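Local coordinates for protein lantibiotic dehydratase (Microbispora corallina, PDB 5EHK) that probably dehydrates serine and threonine residues of the NAI-107 precursor peptide during lantibiotic biosynthesis, depending on transfer RNA for the reaction, at residues Glu474-Ile479 with Gly679-Arg684; Thr519-Leu524 with Asp767-Leu772. All coordinates share one frame; numbering follows the deposited sequence.

Contacts 1 and 2 lie with their centres about 11 Å apart, on the same side of the chain's centre, and strand 685-693 pairs with a strand of each. It runs antiparallel to strand 676-682 of contact 1 and parallel to strand 521-524 of contact 2. Direct links reinforce this: a probable hydrogen bond of 2.8 Å joins R684 O to V522 N, and R475 NH1 forms a salt bridge with E768 OE1 at 3.0 Å. The guanidinium groups of R681 and R521 also lie close together, with E476 and E769 as acidic partners, one in each contact. Along the chain the four segments alternate.

Contact 1: residues Glu474-Ile479 with Gly679-Arg684; sequences EREIVI and GVRYGR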
ATOM      1  N   GLU A 474     -25.614 -12.333  26.963  1.00 37.13           N
ATOM      2  CA  GLU A 474     -24.494 -12.962  27.667  1.00 33.10           C
ATOM      3  C   GLU A 474     -23.164 -12.191  27.548  1.00 32.16           C
ATOM      4  O   GLU A 474     -22.815 -11.700  26.479  1.00 30.99           O
ATOM      5  CB  GLU A 474     -24.277 -14.359  27.106  1.00 35.94           C
ATOM      6  CG  GLU A 474     -25.437 -15.322  27.300  1.00 42.17           C
ATOM      7  CD  GLU A 474     -25.315 -16.555  26.402  1.00 53.92           C
ATOM      8  OE1 GLU A 474     -24.639 -16.459  25.350  1.00 60.52           O
ATOM      9  OE2 GLU A 474     -25.866 -17.622  26.755  1.00 48.10           O
ATOM     10  N   ARG A 475     -22.408 -12.118  28.638  1.00 32.18           N
ATOM     11  CA  ARG A 475     -21.141 -11.397  28.645  1.00 24.84           C
ATOM     12  C   ARG A 475     -19.978 -12.289  28.246  1.00 32.55           C
ATOM     13  O   ARG A 475     -18.854 -11.808  28.113  1.00 34.64           O
ATOM     14  CB  ARG A 475     -20.838 -10.898  30.045  1.00 23.49           C
ATOM     15  CG  ARG A 475     -21.796  -9.891  30.547  1.00 27.70           C
ATOM     16  CD  ARG A 475     -21.695  -9.814  32.047  1.00 33.38           C
ATOM     17  NE  ARG A 475     -22.276  -8.579  32.560  1.00 31.57           N
ATOM     18  CZ  ARG A 475     -22.313  -8.257  33.845  1.00 25.28           C
ATOM     19  NH1 ARG A 475     -21.806  -9.074  34.751  1.00 24.26           N
ATOM     20  NH2 ARG A 475     -22.852  -7.112  34.215  1.00 32.00           N
ATOM     21  N   GLU A 476     -20.233 -13.583  28.072  1.00 26.41           N
ATOM     22  CA  GLU A 476     -19.179 -14.501  27.686  1.00 23.88           C
ATOM     23  C   GLU A 476     -19.791 -15.456  26.692  1.00 31.27           C
ATOM     24  O   GLU A 476     -20.961 -15.798  26.796  1.00 40.88           O
ATOM     25  CB  GLU A 476     -18.626 -15.251  28.901  1.00 26.54           C
ATOM     26  CG  GLU A 476     -17.900 -14.346  29.924  1.00 29.39           C
ATOM     27  CD  GLU A 476     -17.117 -15.117  31.008  1.00 39.37           C
ATOM     28  OE1 GLU A 476     -17.048 -16.376  30.941  1.00 39.83           O
ATOM     29  OE2 GLU A 476     -16.587 -14.451  31.942  1.00 31.18           O
ATOM     30  N   ILE A 477     -19.007 -15.867  25.712  1.00 28.66           N
ATOM     31  CA  ILE A 477     -19.443 -16.828  24.729  1.00 24.76           C
ATOM     32  C   ILE A 477     -18.476 -17.993  24.895  1.00 31.64           C
ATOM     33  O   ILE A 477     -17.352 -17.783  25.344  1.00 34.94           O
ATOM     34  CB  ILE A 477     -19.441 -16.199  23.294  1.00 29.70           C
ATOM     35  CG1 ILE A 477     -20.228 -17.061  22.306  1.00 38.17           C
ATOM     36  CG2 ILE A 477     -18.022 -15.956  22.759  1.00 27.76           C
ATOM     37  CD1 ILE A 477     -21.742 -16.814  22.302  1.00 42.49           C
ATOM     38  N   VAL A 478     -18.915 -19.221  24.613  1.00 30.33           N
ATOM     39  CA  VAL A 478     -18.076 -20.395  24.847  1.00 26.53           C
ATOM     40  C   VAL A 478     -17.720 -21.083  23.545  1.00 28.91           C
ATOM     41  O   VAL A 478     -18.600 -21.464  22.784  1.00 37.89           O
ATOM     42  CB  VAL A 478     -18.768 -21.434  25.756  1.00 33.95           C
ATOM     43  CG1 VAL A 478     -17.962 -22.747  25.780  1.00 21.56           C
ATOM     44  CG2 VAL A 478     -18.967 -20.877  27.170  1.00 31.63           C
ATOM     45  N   ILE A 479     -16.428 -21.259  23.296  1.00 30.96           N
ATOM     46  CA  ILE A 479     -15.972 -21.867  22.052  1.00 33.62           C
ATOM     47  C   ILE A 479     -15.430 -23.266  22.289  1.00 31.47           C
ATOM     48  O   ILE A 479     -14.802 -23.555  23.309  1.00 27.44           O
ATOM     49  CB  ILE A 479     -14.918 -20.981  21.328  1.00 38.06           C
ATOM     50  CG1 ILE A 479     -13.613 -20.897  22.125  1.00 33.82           C
ATOM     51  CG2 ILE A 479     -15.467 -19.577  21.105  1.00 33.91           C
ATOM     52  CD1 ILE A 479     -12.496 -20.123  21.414  1.00 30.42           C
ATOM     53  N   GLY A 679     -16.406 -11.818  26.680  1.00 29.27           N
ATOM     54  CA  GLY A 679     -15.248 -12.635  27.007  1.00 26.46           C
ATOM     55  C   GLY A 679     -15.332 -13.945  26.233  1.00 23.35           C
ATOM     56  O   GLY A 679     -16.424 -14.424  25.949  1.00 26.86           O
ATOM     57  N   VAL A 680     -14.197 -14.522  25.864  1.00 18.92           N
ATOM     58  CA  VAL A 680     -14.240 -15.774  25.113  1.00 25.09           C
ATOM     59  C   VAL A 680     -13.621 -16.922  25.913  1.00 29.85           C
ATOM     60  O   VAL A 680     -12.480 -16.840  26.378  1.00 29.34           O
ATOM     61  CB  VAL A 680     -13.676 -15.618  23.668  1.00 24.79           C
ATOM     62  CG1 VAL A 680     -12.897 -14.329  23.542  1.00 21.81           C
ATOM     63  CG2 VAL A 680     -12.849 -16.818  23.244  1.00 21.87           C
ATOM     64  N   ARG A 681     -14.409 -17.972  26.113  1.00 28.58           N
ATOM     65  CA  ARG A 681     -13.977 -19.085  26.943  1.00 29.72           C
ATOM     66  C   ARG A 681     -13.750 -20.404  26.203  1.00 28.45           C
ATOM     67  O   ARG A 681     -14.569 -20.844  25.403  1.00 27.49           O
ATOM     68  CB  ARG A 681     -14.916 -19.266  28.132  1.00 34.70           C
ATOM     69  CG  ARG A 681     -14.395 -20.217  29.200  1.00 32.13           C
ATOM     70  CD  ARG A 681     -15.023 -19.898  30.539  1.00 38.68           C
ATOM     71  NE  ARG A 681     -16.461 -20.141  30.539  1.00 46.89           N
ATOM     72  CZ  ARG A 681     -17.023 -21.327  30.734  1.00 42.13           C
ATOM     73  NH1 ARG A 681     -16.269 -22.395  30.935  1.00 43.40           N
ATOM     74  NH2 ARG A 681     -18.342 -21.443  30.722  1.00 44.78           N
ATOM     75  N   TYR A 682     -12.593 -20.997  26.474  1.00 25.23           N
ATOM     76  CA  TYR A 682     -12.221 -22.300  25.955  1.00 25.79           C
ATOM     77  C   TYR A 682     -11.906 -23.209  27.135  1.00 26.69           C
ATOM     78  O   TYR A 682     -10.928 -22.981  27.849  1.00 29.60           O
ATOM     79  CB  TYR A 682     -10.999 -22.136  25.058  1.00 25.06           C
ATOM     80  CG  TYR A 682     -10.483 -23.392  24.417  1.00 19.47           C
ATOM     81  CD1 TYR A 682     -11.229 -24.063  23.461  1.00 20.60           C
ATOM     82  CD2 TYR A 682      -9.224 -23.873  24.722  1.00 17.35           C
ATOM     83  CE1 TYR A 682     -10.744 -25.201  22.855  1.00 17.72           C
ATOM     84  CE2 TYR A 682      -8.731 -25.012  24.122  1.00 16.52           C
ATOM     85  CZ  TYR A 682      -9.489 -25.665  23.192  1.00 15.64           C
ATOM     86  OH  TYR A 682      -8.982 -26.787  22.596  1.00 26.81           O
ATOM     87  N   GLY A 683     -12.744 -24.221  27.358  1.00 29.25           N
ATOM     88  CA  GLY A 683     -12.724 -24.959  28.608  1.00 25.79           C
ATOM     89  C   GLY A 683     -12.859 -24.036  29.805  1.00 29.24           C
ATOM     90  O   GLY A 683     -13.891 -23.386  29.985  1.00 30.17           O
ATOM     91  N   ARG A 684     -11.797 -23.962  30.604  1.00 27.47           N
ATOM     92  CA  ARG A 684     -11.758 -23.173  31.836  1.00 27.76           C
ATOM     93  C   ARG A 684     -11.016 -21.854  31.610  1.00 32.99           C
ATOM     94  O   ARG A 684     -10.846 -21.054  32.549  1.00 28.35           O
ATOM     95  CB  ARG A 684     -11.105 -23.983  32.958  1.00 32.14           C
ATOM     96  CG  ARG A 684     -11.918 -25.243  33.255  1.00 48.51           C
ATOM     97  CD  ARG A 684     -11.481 -26.072  34.454  1.00 46.66           C
ATOM     98  NE  ARG A 684     -12.135 -27.374  34.352  1.00 53.71           N
ATOM     99  CZ  ARG A 684     -11.496 -28.538  34.308  1.00 56.68           C
ATOM    100  NH1 ARG A 684     -10.172 -28.563  34.374  1.00 54.73           N
ATOM    101  NH2 ARG A 684     -12.181 -29.674  34.200  1.00 51.94           N
TER
HETATM  102  O   HOH W   1     -19.249 -18.246  30.779  1.00 30.32           O
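Four backbone hydrogen bonds join 474-479 to 679-684 as parallel strands, with E476 beside G679, I477 beside V680 and V478 beside R681. G679 N donates to R475 O, and G679 O receives I477 N at 3.0 Å. I477 O then accepts R681 N, and R681 O takes I479 N at 2.8 Å; these last three bonds run nearly along their C=O axes. E476, V478 and R681 share one face of the sheet. R681 leaves with CG anti to the backbone N (chi1 -168°) and bends at chi3, which lays one face of its guanidinium over V478 CG2, 3.7 Å from R681 NH2. E476 OE1 comes to the guanidinium edge in a long salt bridge, 3.8 Å from R681 NE, the two planes turned 57° apart. A water donates to E476 OE1 at 2.9 Å and binds R681 NH2 weakly, while R681 NH1 makes a weak bond to G683 O. On the other face I479 CD1 packs on V680 CG2 at 3.8 Å, and L687 and A688 of strand 685-693 add to this packing. R475 NH2 hydrogen-bonds N722 O. The backbone thus carries the pairing, and the loose, water-bridged ion pair probably tempers the charge R681 brings close to R521.

Contact 2: residues Thr519-Leu524 with Asp767-Leu772; sequences TFRVVL and DEEGWL
Backbones stay well apart here, the nearest CA atoms, those of R521 and E769, being 9.2 Å from each other. Segment 519-524 enters strand 521-524, whereas 767-772 opens with a type I beta turn from D767 to G770, closed by G770 N bonding D767 O at 2.9 Å. W771 follows the turn and spans the gap. Its CG lies anti to the carbonyl carbon (chi1 -59°), and the six-membered end of the indole reaches the other backbone: W771 CZ3 is 3.5 Å from R521 N, which lies at the ring edge, and W771 CH2 is 3.6 Å from F520 CA. T519 CG2 touches W771 CZ2 at 3.8 Å. R521, bent at chi2, runs its CD past W771 CH2 at 3.9 Å and stands its guanidinium at 81° to the indole. E769, bent at chi2 as well, sets its CB over one indole face, toward the rim, and brings its carboxylate over a guanidinium face. E769 OE2 lies 3.5 Å from R521 NH2, a salt bridge of charges alone with no N-H aimed at the oxygen. This surface contact brings the loop between strands 760-763 and 785-792 against the start of strand 521-524, which is flanked by strands 500-508 and 685-693, while the F520 side chain packs on V381 and V382 of helix 380-395.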
ATOM      1  N   THR A 519     -12.971 -26.412  39.889  1.00 48.59           N
ATOM      2  CA  THR A 519     -13.848 -25.257  39.753  1.00 50.40           C
ATOM      3  C   THR A 519     -12.994 -23.997  39.852  1.00 46.05           C
ATOM      4  O   THR A 519     -12.728 -23.459  40.936  1.00 38.20           O
ATOM      5  CB  THR A 519     -15.030 -25.294  40.758  1.00 50.94           C
ATOM      6  OG1 THR A 519     -16.011 -26.225  40.272  1.00 55.12           O
ATOM      7  CG2 THR A 519     -15.697 -23.917  40.897  1.00 38.75           C
ATOM      8  N   PHE A 520     -12.515 -23.579  38.682  1.00 49.59           N
ATOM      9  CA  PHE A 520     -11.652 -22.414  38.554  1.00 40.10           C
ATOM     10  C   PHE A 520     -11.713 -21.884  37.132  1.00 38.01           C
ATOM     11  O   PHE A 520     -12.225 -22.541  36.215  1.00 35.76           O
ATOM     12  CB  PHE A 520     -10.200 -22.746  38.906  1.00 30.30           C
ATOM     13  CG  PHE A 520      -9.531 -23.637  37.909  1.00 36.12           C
ATOM     14  CD1 PHE A 520      -8.779 -23.103  36.878  1.00 33.74           C
ATOM     15  CD2 PHE A 520      -9.665 -25.008  37.986  1.00 37.83           C
ATOM     16  CE1 PHE A 520      -8.184 -23.919  35.955  1.00 31.80           C
ATOM     17  CE2 PHE A 520      -9.059 -25.828  37.066  1.00 34.97           C
ATOM     18  CZ  PHE A 520      -8.321 -25.283  36.048  1.00 37.04           C
ATOM     19  N   ARG A 521     -11.187 -20.682  36.961  1.00 35.11           N
ATOM     20  CA  ARG A 521     -11.044 -20.098  35.647  1.00 32.69           C
ATOM     21  C   ARG A 521      -9.593 -19.679  35.467  1.00 28.78           C
ATOM     22  O   ARG A 521      -8.977 -19.179  36.406  1.00 30.71           O
ATOM     23  CB  ARG A 521     -11.980 -18.892  35.505  1.00 32.02           C
ATOM     24  CG  ARG A 521     -13.124 -19.098  34.514  1.00 28.10           C
ATOM     25  CD  ARG A 521     -13.933 -20.308  34.874  1.00 37.71           C
ATOM     26  NE  ARG A 521     -15.244 -20.332  34.235  1.00 46.88           N
ATOM     27  CZ  ARG A 521     -16.108 -21.335  34.358  1.00 44.79           C
ATOM     28  NH1 ARG A 521     -15.794 -22.381  35.103  1.00 42.49           N
ATOM     29  NH2 ARG A 521     -17.288 -21.291  33.757  1.00 47.63           N
ATOM     30  N   VAL A 522      -9.030 -19.911  34.285  1.00 30.43           N
ATOM     31  CA  VAL A 522      -7.756 -19.261  33.928  1.00 32.30           C
ATOM     32  C   VAL A 522      -8.011 -18.081  32.983  1.00 27.18           C
ATOM     33  O   VAL A 522      -8.601 -18.249  31.907  1.00 23.95           O
ATOM     34  CB  VAL A 522      -6.789 -20.207  33.221  1.00 30.51           C
ATOM     35  CG1 VAL A 522      -5.480 -19.466  32.901  1.00 25.40           C
ATOM     36  CG2 VAL A 522      -6.524 -21.413  34.072  1.00 20.98           C
ATOM     37  N   VAL A 523      -7.589 -16.890  33.380  1.00 22.69           N
ATOM     38  CA  VAL A 523      -7.841 -15.713  32.557  1.00 24.04           C
ATOM     39  C   VAL A 523      -6.515 -15.172  31.986  1.00 30.69           C
ATOM     40  O   VAL A 523      -5.622 -14.779  32.749  1.00 29.74           O
ATOM     41  CB  VAL A 523      -8.578 -14.636  33.367  1.00 23.77           C
ATOM     42  CG1 VAL A 523      -8.786 -13.360  32.541  1.00 29.81           C
ATOM     43  CG2 VAL A 523      -9.902 -15.180  33.838  1.00 23.26           C
ATOM     44  N   LEU A 524      -6.359 -15.204  30.659  1.00 24.48           N
ATOM     45  CA  LEU A 524      -5.133 -14.686  30.041  1.00 29.75           C
ATOM     46  C   LEU A 524      -5.024 -13.205  30.336  1.00 26.03           C
ATOM     47  O   LEU A 524      -5.934 -12.447  30.038  1.00 36.13           O
ATOM     48  CB  LEU A 524      -5.132 -14.912  28.535  1.00 26.79           C
ATOM     49  CG  LEU A 524      -4.558 -16.234  28.025  1.00 24.46           C
ATOM     50  CD1 LEU A 524      -4.881 -17.396  28.961  1.00 21.25           C
ATOM     51  CD2 LEU A 524      -5.124 -16.528  26.646  1.00 22.71           C
ATOM     52  N   ASP A 767     -15.433 -12.185  38.615  1.00 38.94           N
ATOM     53  CA  ASP A 767     -16.653 -11.457  38.935  1.00 41.94           C
ATOM     54  C   ASP A 767     -17.882 -12.087  38.283  1.00 39.51           C
ATOM     55  O   ASP A 767     -18.933 -12.186  38.908  1.00 41.51           O
ATOM     56  CB  ASP A 767     -16.521  -9.992  38.506  1.00 39.78           C
ATOM     57  CG  ASP A 767     -17.558  -9.093  39.151  1.00 40.88           C
ATOM     58  OD1 ASP A 767     -18.001  -9.395  40.277  1.00 47.05           O
ATOM     59  OD2 ASP A 767     -17.932  -8.079  38.526  1.00 44.60           O
ATOM     60  N   GLU A 768     -17.737 -12.527  37.033  1.00 45.34           N
ATOM     61  CA  GLU A 768     -18.860 -13.072  36.266  1.00 41.45           C
ATOM     62  C   GLU A 768     -19.429 -14.349  36.867  1.00 46.52           C
ATOM     63  O   GLU A 768     -20.606 -14.662  36.678  1.00 42.28           O
ATOM     64  CB  GLU A 768     -18.455 -13.296  34.805  1.00 38.29           C
ATOM     65  CG  GLU A 768     -19.527 -13.912  33.920  1.00 35.23           C
ATOM     66  CD  GLU A 768     -20.712 -12.985  33.684  1.00 40.87           C
ATOM     67  OE1 GLU A 768     -20.684 -11.836  34.169  1.00 43.53           O
ATOM     68  OE2 GLU A 768     -21.676 -13.400  32.998  1.00 41.87           O
ATOM     69  N   GLU A 769     -18.589 -15.070  37.603  1.00 47.25           N
ATOM     70  CA  GLU A 769     -19.002 -16.303  38.258  1.00 46.55           C
ATOM     71  C   GLU A 769     -19.341 -16.071  39.730  1.00 43.60           C
ATOM     72  O   GLU A 769     -19.595 -17.018  40.475  1.00 48.10           O
ATOM     73  CB  GLU A 769     -17.913 -17.376  38.146  1.00 43.60           C
ATOM     74  CG  GLU A 769     -17.515 -17.756  36.728  1.00 45.23           C
ATOM     75  CD  GLU A 769     -18.667 -18.337  35.907  1.00 58.79           C
ATOM     76  OE1 GLU A 769     -19.567 -18.990  36.490  1.00 62.77           O
ATOM     77  OE2 GLU A 769     -18.648 -18.174  34.666  1.00 60.15           O
ATOM     78  N   GLY A 770     -19.326 -14.816  40.156  1.00 35.05           N
ATOM     79  CA  GLY A 770     -19.636 -14.507  41.533  1.00 38.37           C
ATOM     80  C   GLY A 770     -18.459 -14.591  42.490  1.00 40.74           C
ATOM     81  O   GLY A 770     -18.539 -14.128  43.624  1.00 54.07           O
ATOM     82  N   TRP A 771     -17.364 -15.192  42.045  1.00 43.16           N
ATOM     83  CA  TRP A 771     -16.266 -15.565  42.941  1.00 41.03           C
ATOM     84  C   TRP A 771     -15.595 -14.421  43.721  1.00 42.86           C
ATOM     85  O   TRP A 771     -14.704 -14.661  44.531  1.00 42.69           O
ATOM     86  CB  TRP A 771     -15.223 -16.376  42.172  1.00 34.05           C
ATOM     87  CG  TRP A 771     -15.795 -17.624  41.568  1.00 40.20           C
ATOM     88  CD1 TRP A 771     -17.008 -18.190  41.849  1.00 42.90           C
ATOM     89  CD2 TRP A 771     -15.200 -18.444  40.559  1.00 38.55           C
ATOM     90  NE1 TRP A 771     -17.194 -19.316  41.088  1.00 40.65           N
ATOM     91  CE2 TRP A 771     -16.095 -19.494  40.290  1.00 37.77           C
ATOM     92  CE3 TRP A 771     -13.997 -18.390  39.855  1.00 34.09           C
ATOM     93  CZ2 TRP A 771     -15.822 -20.479  39.358  1.00 38.70           C
ATOM     94  CZ3 TRP A 771     -13.726 -19.376  38.939  1.00 37.07           C
ATOM     95  CH2 TRP A 771     -14.631 -20.406  38.695  1.00 35.84           C
ATOM     96  N   LEU A 772     -16.011 -13.184  43.488  1.00 44.64           N
ATOM     97  CA  LEU A 772     -15.404 -12.063  44.189  1.00 47.90           C
ATOM     98  C   LEU A 772     -15.925 -11.930  45.628  1.00 62.22           C
ATOM     99  O   LEU A 772     -16.624 -10.970  45.973  1.00 63.80           O
ATOM    100  CB  LEU A 772     -15.570 -10.760  43.407  1.00 51.87           C
ATOM    101  CG  LEU A 772     -14.647 -10.554  42.195  1.00 50.36           C
ATOM    102  CD1 LEU A 772     -14.826  -9.147  41.623  1.00 46.04           C
ATOM    103  CD2 LEU A 772     -13.178 -10.829  42.516  1.00 38.61           C
TER